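Local coordinates for transcriptional regulator (Saccharomonospora viridis, PDB 4KWA), which probably binds DNA as a TetR-family transcriptional repressor and holds choline in a pocket of its C-terminal helical domain, at the choline ion site and the interface of chains B and A. Coordinates in Å, arbitrary orientation; residue numbers count along the deposited sequence, not the author numbering. Chains: chain A/B, Transcriptional regulator.

Contact 1: the choline ion site. Residues chain A 88, 99, 102, 159-160. With CHT (choline ion), chain C.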
ATOM      1  N   GLN A  88      -4.950  -5.267 -13.607  1.00 31.42           N
ATOM      2  CA  GLN A  88      -4.549  -4.563 -12.382  1.00 35.76           C
ATOM      3  C   GLN A  88      -3.284  -3.770 -12.578  1.00 32.04           C
ATOM      4  O   GLN A  88      -2.767  -3.209 -11.638  1.00 30.61           O
ATOM      5  CB  GLN A  88      -4.290  -5.568 -11.248  1.00 37.43           C
ATOM      6  CG  GLN A  88      -5.308  -6.657 -11.120  1.00 37.61           C
ATOM      7  CD  GLN A  88      -6.742  -6.198 -11.214  1.00 45.53           C
ATOM      8  OE1 GLN A  88      -7.621  -6.874 -11.884  1.00 44.05           O
ATOM      9  NE2 GLN A  88      -7.033  -5.075 -10.551  1.00 41.67           N
ATOM     10  N   TRP A  99      -5.102   3.660  -9.524  1.00 26.21           N
ATOM     11  CA  TRP A  99      -4.187   3.267  -8.466  1.00 23.66           C
ATOM     12  C   TRP A  99      -3.918   4.406  -7.490  1.00 22.97           C
ATOM     13  O   TRP A  99      -3.863   4.233  -6.307  1.00 25.72           O
ATOM     14  CB  TRP A  99      -2.911   2.735  -9.055  1.00 24.49           C
ATOM     15  CG  TRP A  99      -2.916   1.219  -9.386  1.00 24.06           C
ATOM     16  CD1 TRP A  99      -3.475   0.595 -10.496  1.00 26.36           C
ATOM     17  CD2 TRP A  99      -2.440   0.185  -8.575  1.00 22.42           C
ATOM     18  NE1 TRP A  99      -3.266  -0.735 -10.455  1.00 26.35           N
ATOM     19  CE2 TRP A  99      -2.638  -1.025  -9.270  1.00 21.38           C
ATOM     20  CE3 TRP A  99      -1.820   0.160  -7.322  1.00 23.04           C
ATOM     21  CZ2 TRP A  99      -2.254  -2.240  -8.744  1.00 24.22           C
ATOM     22  CZ3 TRP A  99      -1.448  -1.044  -6.807  1.00 23.25           C
ATOM     23  CH2 TRP A  99      -1.650  -2.224  -7.530  1.00 27.07           C
ATOM     24  N   TRP A 102      -6.819   4.564  -5.193  1.00 26.58           N
ATOM     25  CA  TRP A 102      -6.793   3.390  -4.290  1.00 31.30           C
ATOM     26  C   TRP A 102      -5.801   3.536  -3.148  1.00 23.17           C
ATOM     27  O   TRP A 102      -6.120   3.214  -1.971  1.00 26.14           O
ATOM     28  CB  TRP A 102      -6.725   2.027  -4.982  1.00 32.56           C
ATOM     29  CG  TRP A 102      -7.997   1.772  -5.726  1.00 46.73           C
ATOM     30  CD1 TRP A 102      -8.148   1.699  -7.076  1.00 51.17           C
ATOM     31  CD2 TRP A 102      -9.330   1.751  -5.170  1.00 45.94           C
ATOM     32  NE1 TRP A 102      -9.477   1.606  -7.393  1.00 57.20           N
ATOM     33  CE2 TRP A 102     -10.219   1.629  -6.240  1.00 49.61           C
ATOM     34  CE3 TRP A 102      -9.847   1.768  -3.853  1.00 49.87           C
ATOM     35  CZ2 TRP A 102     -11.592   1.513  -6.056  1.00 55.52           C
ATOM     36  CZ3 TRP A 102     -11.206   1.653  -3.670  1.00 53.22           C
ATOM     37  CH2 TRP A 102     -12.069   1.529  -4.768  1.00 60.35           C
ATOM     38  N   ILE A 159       0.267  -8.193  -5.842  1.00 22.90           N
ATOM     39  CA  ILE A 159      -0.185  -7.187  -6.794  1.00 24.23           C
ATOM     40  C   ILE A 159      -0.101  -5.818  -6.147  1.00 21.39           C
ATOM     41  O   ILE A 159       0.479  -4.893  -6.795  1.00 21.74           O
ATOM     42  CB  ILE A 159      -1.581  -7.487  -7.361  1.00 23.01           C
ATOM     43  CG1 ILE A 159      -1.500  -8.660  -8.377  1.00 27.34           C
ATOM     44  CG2 ILE A 159      -2.152  -6.250  -8.054  1.00 26.99           C
ATOM     45  CD1 ILE A 159      -2.832  -9.299  -8.655  1.00 24.95           C
ATOM     46  N   ASP A 160      -0.711  -5.659  -4.963  1.00 19.60           N
ATOM     47  CA  ASP A 160      -0.701  -4.368  -4.238  1.00 20.61           C
ATOM     48  C   ASP A 160       0.707  -3.885  -3.957  1.00 21.89           C
ATOM     49  O   ASP A 160       1.064  -2.760  -4.207  1.00 23.44           O
ATOM     50  CB  ASP A 160      -1.534  -4.411  -2.967  1.00 22.55           C
ATOM     51  CG  ASP A 160      -3.041  -4.553  -3.272  1.00 26.50           C
ATOM     52  OD1 ASP A 160      -3.435  -4.226  -4.403  1.00 28.77           O
ATOM     53  OD2 ASP A 160      -3.836  -4.994  -2.429  1.00 30.07           O
TER
HETATM   54  C4  CHT C 302      -8.089  -1.758  -5.655  1.00 58.77           C
HETATM   55  C5  CHT C 302      -7.501  -2.870  -6.520  1.00 45.81           C
HETATM   56  C6  CHT C 302      -5.300  -1.625  -6.308  1.00 46.76           C
HETATM   57  C7  CHT C 302      -6.341  -1.809  -8.419  1.00 46.39           C
HETATM   58  C8  CHT C 302      -5.463  -3.820  -7.267  1.00 49.00           C
HETATM   59  O6  CHT C 302      -9.531  -1.860  -5.521  1.00 61.62           O
HETATM   60  N1  CHT C 302      -6.169  -2.522  -7.111  1.00 53.06           N

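Contact 2: the interface of chains B and A. Residues chain B 106-107, 109-110, 116, 119; chain A 103, 164, 167-168.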
ATOM      1  N   TRP B 106       3.153   6.532   1.004  1.00 26.31           N
ATOM      2  CA  TRP B 106       3.063   6.039  -0.377  1.00 30.19           C
ATOM      3  C   TRP B 106       2.349   7.055  -1.263  1.00 31.54           C
ATOM      4  O   TRP B 106       2.745   7.327  -2.404  1.00 30.97           O
ATOM      5  CB  TRP B 106       2.376   4.650  -0.384  1.00 30.99           C
ATOM      6  CG  TRP B 106       3.047   3.651   0.324  1.00 29.16           C
ATOM      7  CD1 TRP B 106       4.402   3.517   0.530  1.00 26.98           C
ATOM      8  CD2 TRP B 106       2.453   2.472   0.831  1.00 28.67           C
ATOM      9  NE1 TRP B 106       4.650   2.388   1.203  1.00 29.59           N
ATOM     10  CE2 TRP B 106       3.481   1.683   1.343  1.00 30.35           C
ATOM     11  CE3 TRP B 106       1.110   1.992   0.889  1.00 28.01           C
ATOM     12  CZ2 TRP B 106       3.243   0.462   1.960  1.00 28.01           C
ATOM     13  CZ3 TRP B 106       0.869   0.770   1.517  1.00 26.36           C
ATOM     14  CH2 TRP B 106       1.937   0.021   2.043  1.00 27.84           C
ATOM     15  N   THR B 107       1.232   7.633  -0.768  1.00 29.22           N
ATOM     16  CA  THR B 107       0.596   8.647  -1.493  1.00 32.60           C
ATOM     17  C   THR B 107       1.358   9.930  -1.590  1.00 27.89           C
ATOM     18  O   THR B 107       1.498  10.476  -2.643  1.00 32.53           O
ATOM     19  CB  THR B 107      -0.797   8.975  -0.914  1.00 42.57           C
ATOM     20  OG1 THR B 107      -1.644   8.104  -1.584  1.00 41.33           O
ATOM     21  CG2 THR B 107      -1.253  10.402  -1.273  1.00 51.44           C
ATOM     22  N   SER B 109       4.345  10.449  -1.506  1.00 36.62           N
ATOM     23  CA  SER B 109       5.534  10.255  -2.391  1.00 33.63           C
ATOM     24  C   SER B 109       5.259  10.606  -3.833  1.00 37.66           C
ATOM     25  O   SER B 109       6.145  11.168  -4.500  1.00 42.23           O
ATOM     26  CB  SER B 109       6.037   8.834  -2.320  1.00 33.71           C
ATOM     27  OG  SER B 109       6.713   8.659  -1.105  1.00 43.36           O
ATOM     28  N   THR B 110       4.069  10.237  -4.320  1.00 39.87           N
ATOM     29  CA  THR B 110       3.614  10.469  -5.693  1.00 45.32           C
ATOM     30  C   THR B 110       3.436  11.962  -5.981  1.00 51.80           C
ATOM     31  O   THR B 110       3.158  12.344  -7.106  1.00 57.69           O
ATOM     32  CB  THR B 110       2.288   9.706  -6.037  1.00 41.34           C
ATOM     33  OG1 THR B 110       1.158  10.280  -5.372  1.00 40.33           O
ATOM     34  CG2 THR B 110       2.340   8.183  -5.670  1.00 44.12           C
ATOM     35  N   ARG B 116       9.547  11.366  -1.502  1.00 28.79           N
ATOM     36  CA  ARG B 116       9.802  10.288  -2.432  1.00 31.07           C
ATOM     37  C   ARG B 116      11.247   9.761  -2.302  1.00 29.84           C
ATOM     38  O   ARG B 116      11.481   8.534  -2.270  1.00 27.00           O
ATOM     39  CB  ARG B 116       9.548  10.732  -3.912  1.00 31.87           C
ATOM     40  CG  ARG B 116       9.487   9.569  -4.880  1.00 35.76           C
ATOM     41  CD  ARG B 116       9.598   9.865  -6.387  1.00 49.44           C
ATOM     42  NE  ARG B 116       8.510  10.652  -6.923  1.00 62.33           N
ATOM     43  CZ  ARG B 116       8.596  11.889  -7.443  1.00 75.54           C
ATOM     44  NH1 ARG B 116       9.764  12.529  -7.597  1.00 63.96           N
ATOM     45  NH2 ARG B 116       7.482  12.474  -7.872  1.00 74.30           N
ATOM     46  N   TYR B 119      11.710   8.054   1.140  1.00 29.37           N
ATOM     47  CA  TYR B 119      11.082   6.742   1.133  1.00 27.72           C
ATOM     48  C   TYR B 119      11.923   5.713   0.311  1.00 26.33           C
ATOM     49  O   TYR B 119      12.156   4.568   0.761  1.00 26.15           O
ATOM     50  CB  TYR B 119       9.672   6.806   0.509  1.00 27.38           C
ATOM     51  CG  TYR B 119       9.082   5.396   0.349  1.00 26.24           C
ATOM     52  CD1 TYR B 119       8.641   4.714   1.447  1.00 32.52           C
ATOM     53  CD2 TYR B 119       8.916   4.772  -0.925  1.00 30.71           C
ATOM     54  CE1 TYR B 119       8.161   3.410   1.337  1.00 37.24           C
ATOM     55  CE2 TYR B 119       8.442   3.459  -1.029  1.00 32.08           C
ATOM     56  CZ  TYR B 119       8.016   2.828   0.087  1.00 36.99           C
ATOM     57  OH  TYR B 119       7.487   1.600  -0.016  1.00 45.39           O
TER
ATOM     58  N   LEU A 103      -4.605   3.986  -3.469  1.00 27.10           N
ATOM     59  CA  LEU A 103      -3.643   4.287  -2.468  1.00 27.51           C
ATOM     60  C   LEU A 103      -4.151   5.229  -1.363  1.00 30.12           C
ATOM     61  O   LEU A 103      -3.941   4.992  -0.176  1.00 25.51           O
ATOM     62  CB  LEU A 103      -2.336   4.850  -3.067  1.00 26.79           C
ATOM     63  CG  LEU A 103      -1.198   3.809  -3.291  1.00 28.08           C
ATOM     64  CD1 LEU A 103      -1.589   2.782  -4.366  1.00 30.56           C
ATOM     65  CD2 LEU A 103       0.082   4.495  -3.716  1.00 33.15           C
ATOM     66  N   ILE A 164       2.699  -0.499  -5.579  1.00 24.28           N
ATOM     67  CA  ILE A 164       3.293   0.510  -4.778  1.00 21.42           C
ATOM     68  C   ILE A 164       4.723   0.818  -5.226  1.00 24.16           C
ATOM     69  O   ILE A 164       5.131   2.001  -5.328  1.00 26.62           O
ATOM     70  CB  ILE A 164       3.330   0.085  -3.302  1.00 25.46           C
ATOM     71  CG1 ILE A 164       1.918   0.053  -2.713  1.00 26.88           C
ATOM     72  CG2 ILE A 164       4.150   1.103  -2.520  1.00 27.01           C
ATOM     73  CD1 ILE A 164       1.902  -0.693  -1.395  1.00 35.88           C
ATOM     74  N   LEU A 167       4.416   2.916  -8.359  1.00 27.44           N
ATOM     75  CA  LEU A 167       3.960   4.282  -8.127  1.00 34.40           C
ATOM     76  C   LEU A 167       4.874   5.151  -7.346  1.00 27.04           C
ATOM     77  O   LEU A 167       4.908   6.382  -7.599  1.00 31.15           O
ATOM     78  CB  LEU A 167       2.579   4.370  -7.555  1.00 30.97           C
ATOM     79  CG  LEU A 167       1.439   4.532  -8.567  1.00 36.33           C
ATOM     80  CD1 LEU A 167       1.106   3.178  -9.165  1.00 34.26           C
ATOM     81  CD2 LEU A 167       0.202   5.072  -7.859  1.00 40.69           C
ATOM     82  N   THR A 168       5.631   4.556  -6.452  1.00 30.96           N
ATOM     83  CA  THR A 168       6.613   5.291  -5.644  1.00 31.17           C
ATOM     84  C   THR A 168       8.020   5.398  -6.264  1.00 38.31           C
ATOM     85  O   THR A 168       8.941   6.025  -5.723  1.00 36.17           O
ATOM     86  CB  THR A 168       6.677   4.738  -4.245  1.00 29.97           C
ATOM     87  OG1 THR A 168       7.249   3.379  -4.208  1.00 32.80           O
ATOM     88  CG2 THR A 168       5.291   4.800  -3.574  1.00 36.59           C
TER

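Contact 3: the interface of chains B and A. Residues chain B 123, 127, 150, 153-154, 156-157; chain A 158, 162, 165, 170, 177, 181.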
ATOM      1  N   TYR B 123      13.508   2.353   1.702  1.00 29.53           N
ATOM      2  CA  TYR B 123      13.077   1.125   1.083  1.00 33.71           C
ATOM      3  C   TYR B 123      14.285   0.325   0.616  1.00 31.32           C
ATOM      4  O   TYR B 123      14.416  -0.909   0.860  1.00 28.99           O
ATOM      5  CB  TYR B 123      12.162   1.414  -0.145  1.00 32.57           C
ATOM      6  CG  TYR B 123      11.886   0.148  -0.851  1.00 35.34           C
ATOM      7  CD1 TYR B 123      10.948  -0.672  -0.393  1.00 28.62           C
ATOM      8  CD2 TYR B 123      12.607  -0.221  -1.961  1.00 33.39           C
ATOM      9  CE1 TYR B 123      10.702  -1.881  -0.954  1.00 34.37           C
ATOM     10  CE2 TYR B 123      12.401  -1.428  -2.541  1.00 39.19           C
ATOM     11  CZ  TYR B 123      11.425  -2.263  -2.031  1.00 41.06           C
ATOM     12  OH  TYR B 123      11.186  -3.494  -2.670  1.00 41.49           O
ATOM     13  N   TYR B 127      15.462  -3.443   1.411  1.00 27.56           N
ATOM     14  CA  TYR B 127      15.514  -4.312   0.302  1.00 26.95           C
ATOM     15  C   TYR B 127      16.890  -5.023   0.283  1.00 26.88           C
ATOM     16  O   TYR B 127      16.968  -6.258   0.221  1.00 28.32           O
ATOM     17  CB  TYR B 127      15.301  -3.530  -0.965  1.00 28.64           C
ATOM     18  CG  TYR B 127      15.456  -4.337  -2.251  1.00 28.52           C
ATOM     19  CD1 TYR B 127      14.438  -5.108  -2.750  1.00 37.07           C
ATOM     20  CD2 TYR B 127      16.608  -4.275  -2.966  1.00 36.00           C
ATOM     21  CE1 TYR B 127      14.562  -5.733  -3.949  1.00 35.36           C
ATOM     22  CE2 TYR B 127      16.753  -4.957  -4.141  1.00 37.90           C
ATOM     23  CZ  TYR B 127      15.725  -5.715  -4.608  1.00 35.28           C
ATOM     24  OH  TYR B 127      15.934  -6.367  -5.816  1.00 38.91           O
ATOM     25  N   GLU B 150      15.104 -10.937  -6.969  1.00 36.85           N
ATOM     26  CA  GLU B 150      13.693 -11.191  -7.338  1.00 36.93           C
ATOM     27  C   GLU B 150      12.925 -11.584  -6.095  1.00 32.19           C
ATOM     28  O   GLU B 150      11.778 -11.114  -5.890  1.00 31.23           O
ATOM     29  CB  GLU B 150      13.556 -12.296  -8.406  1.00 41.22           C
ATOM     30  CG  GLU B 150      13.951 -11.906  -9.828  1.00 55.33           C
ATOM     31  CD  GLU B 150      12.964 -10.963 -10.567  1.00 63.95           C
ATOM     32  OE1 GLU B 150      13.148 -10.856 -11.803  1.00 79.72           O
ATOM     33  OE2 GLU B 150      12.010 -10.345  -9.991  1.00 67.40           O
ATOM     34  N   THR B 153      12.384  -8.636  -3.824  1.00 29.48           N
ATOM     35  CA  THR B 153      11.230  -7.922  -4.480  1.00 27.88           C
ATOM     36  C   THR B 153       9.938  -8.544  -4.109  1.00 28.97           C
ATOM     37  O   THR B 153       8.989  -7.848  -3.674  1.00 28.58           O
ATOM     38  CB  THR B 153      11.401  -7.890  -5.994  1.00 32.24           C
ATOM     39  OG1 THR B 153      12.386  -6.891  -6.309  1.00 30.07           O
ATOM     40  CG2 THR B 153      10.131  -7.441  -6.687  1.00 34.41           C
ATOM     41  N   ARG B 154       9.875  -9.852  -4.250  1.00 26.22           N
ATOM     42  CA  ARG B 154       8.650 -10.561  -3.855  1.00 27.03           C
ATOM     43  C   ARG B 154       8.330 -10.489  -2.405  1.00 31.92           C
ATOM     44  O   ARG B 154       7.173 -10.226  -2.067  1.00 26.26           O
ATOM     45  CB  ARG B 154       8.711 -12.001  -4.322  1.00 28.19           C
ATOM     46  CG  ARG B 154       7.500 -12.856  -4.200  1.00 27.54           C
ATOM     47  CD  ARG B 154       7.471 -14.134  -5.060  1.00 33.16           C
ATOM     48  NE  ARG B 154       7.505 -13.851  -6.497  1.00 34.03           N
ATOM     49  CZ  ARG B 154       7.620 -14.713  -7.495  1.00 38.01           C
ATOM     50  NH1 ARG B 154       7.614 -14.231  -8.776  1.00 34.44           N
ATOM     51  NH2 ARG B 154       7.715 -16.005  -7.241  1.00 34.33           N
ATOM     52  N   SER B 156       9.222  -8.300  -0.074  1.00 27.31           N
ATOM     53  CA  SER B 156       8.849  -6.944   0.273  1.00 31.36           C
ATOM     54  C   SER B 156       7.481  -6.529  -0.165  1.00 22.77           C
ATOM     55  O   SER B 156       6.720  -5.905   0.610  1.00 24.31           O
ATOM     56  CB  SER B 156       9.870  -5.912  -0.212  1.00 30.61           C
ATOM     57  OG  SER B 156      10.126  -5.992  -1.554  1.00 32.87           O
ATOM     58  N   ALA B 157       7.177  -6.917  -1.392  1.00 27.15           N
ATOM     59  CA  ALA B 157       5.851  -6.714  -1.957  1.00 25.67           C
ATOM     60  C   ALA B 157       4.761  -7.449  -1.173  1.00 23.62           C
ATOM     61  O   ALA B 157       3.680  -6.806  -0.850  1.00 24.12           O
ATOM     62  CB  ALA B 157       5.807  -7.013  -3.436  1.00 26.65           C
TER
ATOM     63  N   LEU A 158       0.669  -9.557  -3.435  1.00 25.13           N
ATOM     64  CA  LEU A 158       1.777  -9.310  -4.319  1.00 25.31           C
ATOM     65  C   LEU A 158       1.488  -8.199  -5.335  1.00 23.52           C
ATOM     66  O   LEU A 158       2.334  -7.381  -5.612  1.00 23.41           O
ATOM     67  CB  LEU A 158       2.114 -10.573  -5.125  1.00 25.95           C
ATOM     68  CG  LEU A 158       3.359 -10.586  -5.947  1.00 34.19           C
ATOM     69  CD1 LEU A 158       4.531 -10.024  -5.150  1.00 31.99           C
ATOM     70  CD2 LEU A 158       3.628 -12.052  -6.326  1.00 36.57           C
ATOM     71  N   LEU A 162       3.655  -4.715  -5.424  1.00 24.49           N
ATOM     72  CA  LEU A 162       4.322  -4.302  -6.651  1.00 23.56           C
ATOM     73  C   LEU A 162       3.815  -2.986  -7.232  1.00 27.69           C
ATOM     74  O   LEU A 162       4.568  -2.178  -7.738  1.00 24.25           O
ATOM     75  CB  LEU A 162       4.275  -5.444  -7.675  1.00 24.15           C
ATOM     76  CG  LEU A 162       4.967  -6.777  -7.389  1.00 23.87           C
ATOM     77  CD1 LEU A 162       4.571  -7.741  -8.471  1.00 30.23           C
ATOM     78  CD2 LEU A 162       6.514  -6.745  -7.370  1.00 31.62           C
ATOM     79  N   GLN A 165       5.479  -0.230  -5.459  1.00 26.17           N
ATOM     80  CA  GLN A 165       6.883  -0.084  -5.928  1.00 28.57           C
ATOM     81  C   GLN A 165       6.892   0.746  -7.254  1.00 31.82           C
ATOM     82  O   GLN A 165       7.712   1.660  -7.439  1.00 33.00           O
ATOM     83  CB  GLN A 165       7.575  -1.456  -6.022  1.00 30.61           C
ATOM     84  CG  GLN A 165       7.863  -2.085  -4.703  1.00 32.06           C
ATOM     85  CD  GLN A 165       8.400  -3.518  -4.756  1.00 33.32           C
ATOM     86  OE1 GLN A 165       8.883  -3.982  -5.801  1.00 38.27           O
ATOM     87  NE2 GLN A 165       8.354  -4.222  -3.577  1.00 42.56           N
ATOM     88  N   LYS A 170      10.387   2.892  -7.227  1.00 34.35           N
ATOM     89  CA  LYS A 170      11.516   2.004  -6.872  1.00 35.65           C
ATOM     90  C   LYS A 170      12.439   1.864  -8.068  1.00 42.75           C
ATOM     91  O   LYS A 170      12.009   1.777  -9.258  1.00 35.63           O
ATOM     92  CB  LYS A 170      11.069   0.650  -6.335  1.00 37.88           C
ATOM     93  CG  LYS A 170      12.163  -0.353  -5.964  1.00 50.00           C
ATOM     94  CD  LYS A 170      11.538  -1.723  -5.633  1.00 52.17           C
ATOM     95  CE  LYS A 170      12.562  -2.839  -5.681  1.00 49.23           C
ATOM     96  NZ  LYS A 170      11.917  -4.171  -5.590  1.00 42.98           N
ATOM     97  N   HIS A 177       8.084  -4.635 -15.750  1.00 28.37           N
ATOM     98  CA  HIS A 177       8.730  -5.480 -14.740  1.00 30.86           C
ATOM     99  C   HIS A 177       7.751  -6.102 -13.727  1.00 29.42           C
ATOM    100  O   HIS A 177       7.844  -7.270 -13.378  1.00 27.44           O
ATOM    101  CB  HIS A 177       9.883  -4.728 -14.068  1.00 35.26           C
ATOM    102  CG  HIS A 177      10.690  -5.581 -13.143  1.00 48.91           C
ATOM    103  ND1 HIS A 177      10.132  -6.241 -12.065  1.00 58.05           N
ATOM    104  CD2 HIS A 177      12.021  -5.821 -13.077  1.00 53.07           C
ATOM    105  CE1 HIS A 177      11.081  -6.875 -11.396  1.00 66.36           C
ATOM    106  NE2 HIS A 177      12.234  -6.637 -11.997  1.00 53.77           N
ATOM    107  N   HIS A 181       7.076 -10.096 -13.219  1.00 25.99           N
ATOM    108  CA  HIS A 181       7.106 -10.667 -11.937  1.00 29.96           C
ATOM    109  C   HIS A 181       5.827 -11.491 -11.648  1.00 25.04           C
ATOM    110  O   HIS A 181       5.906 -12.606 -11.106  1.00 28.32           O
ATOM    111  CB  HIS A 181       7.304  -9.582 -10.876  1.00 26.00           C
ATOM    112  CG  HIS A 181       7.731 -10.144  -9.546  1.00 31.67           C
ATOM    113  ND1 HIS A 181       9.042 -10.204  -9.159  1.00 33.30           N
ATOM    114  CD2 HIS A 181       7.023 -10.747  -8.563  1.00 34.04           C
ATOM    115  CE1 HIS A 181       9.132 -10.876  -8.023  1.00 37.22           C
ATOM    116  NE2 HIS A 181       7.914 -11.170  -7.615  1.00 32.53           N
TER

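Contact 1: the choline ion site
The choline pocket lies inside the C-terminal, all-helical effector-binding domain of this TetR-family chain, itself the C-terminal part of a longer regulator, walled by helices 94-109 and 148-168 and by the loop residue A:Gln88. The protein hides 229 of the ligand's 266 Å², so choline is almost wholly enclosed. A quaternary ammonium has no N-H to donate, and aromatic faces suit it because they meet its partly positive methyl groups with pi electrons. Methyl C6 sits over one face of A:Trp99, 3.7 Å from the centroid of the six-membered ring. Farther along the ligand, the hydroxyethyl arm crosses a face of A:Trp102: its carbon C4 lies 3.6 Å from the centroid of the five-membered ring, while the hydroxyl O6 rests over the middle of the indole, 3.6 Å from CD2. A:Trp102 reaches this position with CG anti to its carbonyl carbon (chi1 -67°). The indole of A:Trp99 is steadied from its edge, where NE1 donates to the backbone O of A:Gln88 at 2.8 Å; the bond is bent, 131° at the hydrogen, and the donor stands above the carbonyl plane. The side chain of the same glutamine folds back at chi2 and brings its amide NE2 to 3.9 Å from methyl C8. A:Asp160 presents carboxylate OD1 tip-on to the methyls, 3.5 Å from C8 and 4.2 Å from N1. If ionised, the carboxylate would help to balance the cation through space.

Contact 2: the interface of chains B and A
Members of the TetR family commonly dimerise through their C-terminal helical domains, and this patch of the two-fold interface probably serves that purpose. B:Trp106, on helix 94-109, leaves the backbone with CG anti to the carbonyl carbon (chi1 -61°). Its CB meets methyl CD2 of A:Leu103 at 4.0 Å. Beyond CB the indole lays one face across A:Ile164, the two side chains crossing obliquely. The five-membered ring rests on branch methyl CG2 of A:Ile164, 3.8 Å from the ring centroid; the six-membered ring rests on its terminal CD1, which comes to 3.4 Å from CZ3. A beta-branched isoleucine suits this place because its two methyls support both rings at once. At the indole edge NE1 points to the hydroxyl OH of B:Tyr119, a weak hydrogen bond of 3.2 Å. That tyrosine also brings its CE2 to 3.4 Å from OG1 of A:Thr168, crossing it at about a right angle. The threonine at the end of helix 148-168 turns OG1 back onto O of A:Ile164 (2.8 Å), spending its polar atom within its own chain and leaving CG2 toward the B:Trp106 backbone. B:Thr110 likewise caps its own helix end, donating OG1 to O of B:Thr107 at 2.8 Å in the carbonyl plane, and offers methyl CG2 to the partner.

Contact 3: the interface of chains B and A
Helices 113-139 and 148-168 of chain B meet helices 148-168 and 175-190 of chain A, together with A:Lys170 from the loop joining those two. The lysine runs extended, CG anti to the backbone N (chi1 179°), its CD and CE packed tightly against CE2 of B:Tyr123, the side chains crossing obliquely. Its ammonium NZ donates to OG1 of B:Thr153 at 2.9 Å and to the phenol OH of B:Tyr123 at 3.1 Å. Within its own chain NZ also grips OE1 of A:Gln165 at 3.0 Å, so one long flexible cation gathers three oxygens. The amide NE2 of A:Gln165 hydrogen bonds B:Tyr123 OH at 3.1 Å, and B:Ser156 OG meets that phenol at 2.9 Å. Elsewhere, B:Arg154 passes the edge of the A:His181 imidazole and tips NH1 over one face in a cation-pi contact, guanidinium perpendicular to the ring; NE donates to NE2 (2.9 Å, 158° at the hydrogen). On the ring's other nitrogen, ND1 donates to OE2 of the poorly ordered B:Glu150 at 3.1 Å. Such a pairing would fit a neutral histidine. B:Ala157, small enough for close helix approach, packs against A:Leu158 and A:Leu162. The site lies where both copies of helix 148-168 pack together in the C-terminal domains of the probable dimer.

Contact 1 lies about 12 Å from contact 2 and 13 Å from contact 3, measured between the centres of their C-alpha atoms; contacts 2 and 3 are also about 13 Å apart. Helix 148-168 of chain A runs through all three, bearing A:Asp160 toward choline and A:Leu158, A:Leu162, A:Ile164 and A:Gln165 toward chain B. Helix 94-109 likewise joins contacts 1 and 2, with A:Trp102 in the pocket directly beside A:Leu103 at the interface. Ligand binding could therefore plausibly be felt at the contact between the two chains, although the structure alone does not show such a movement.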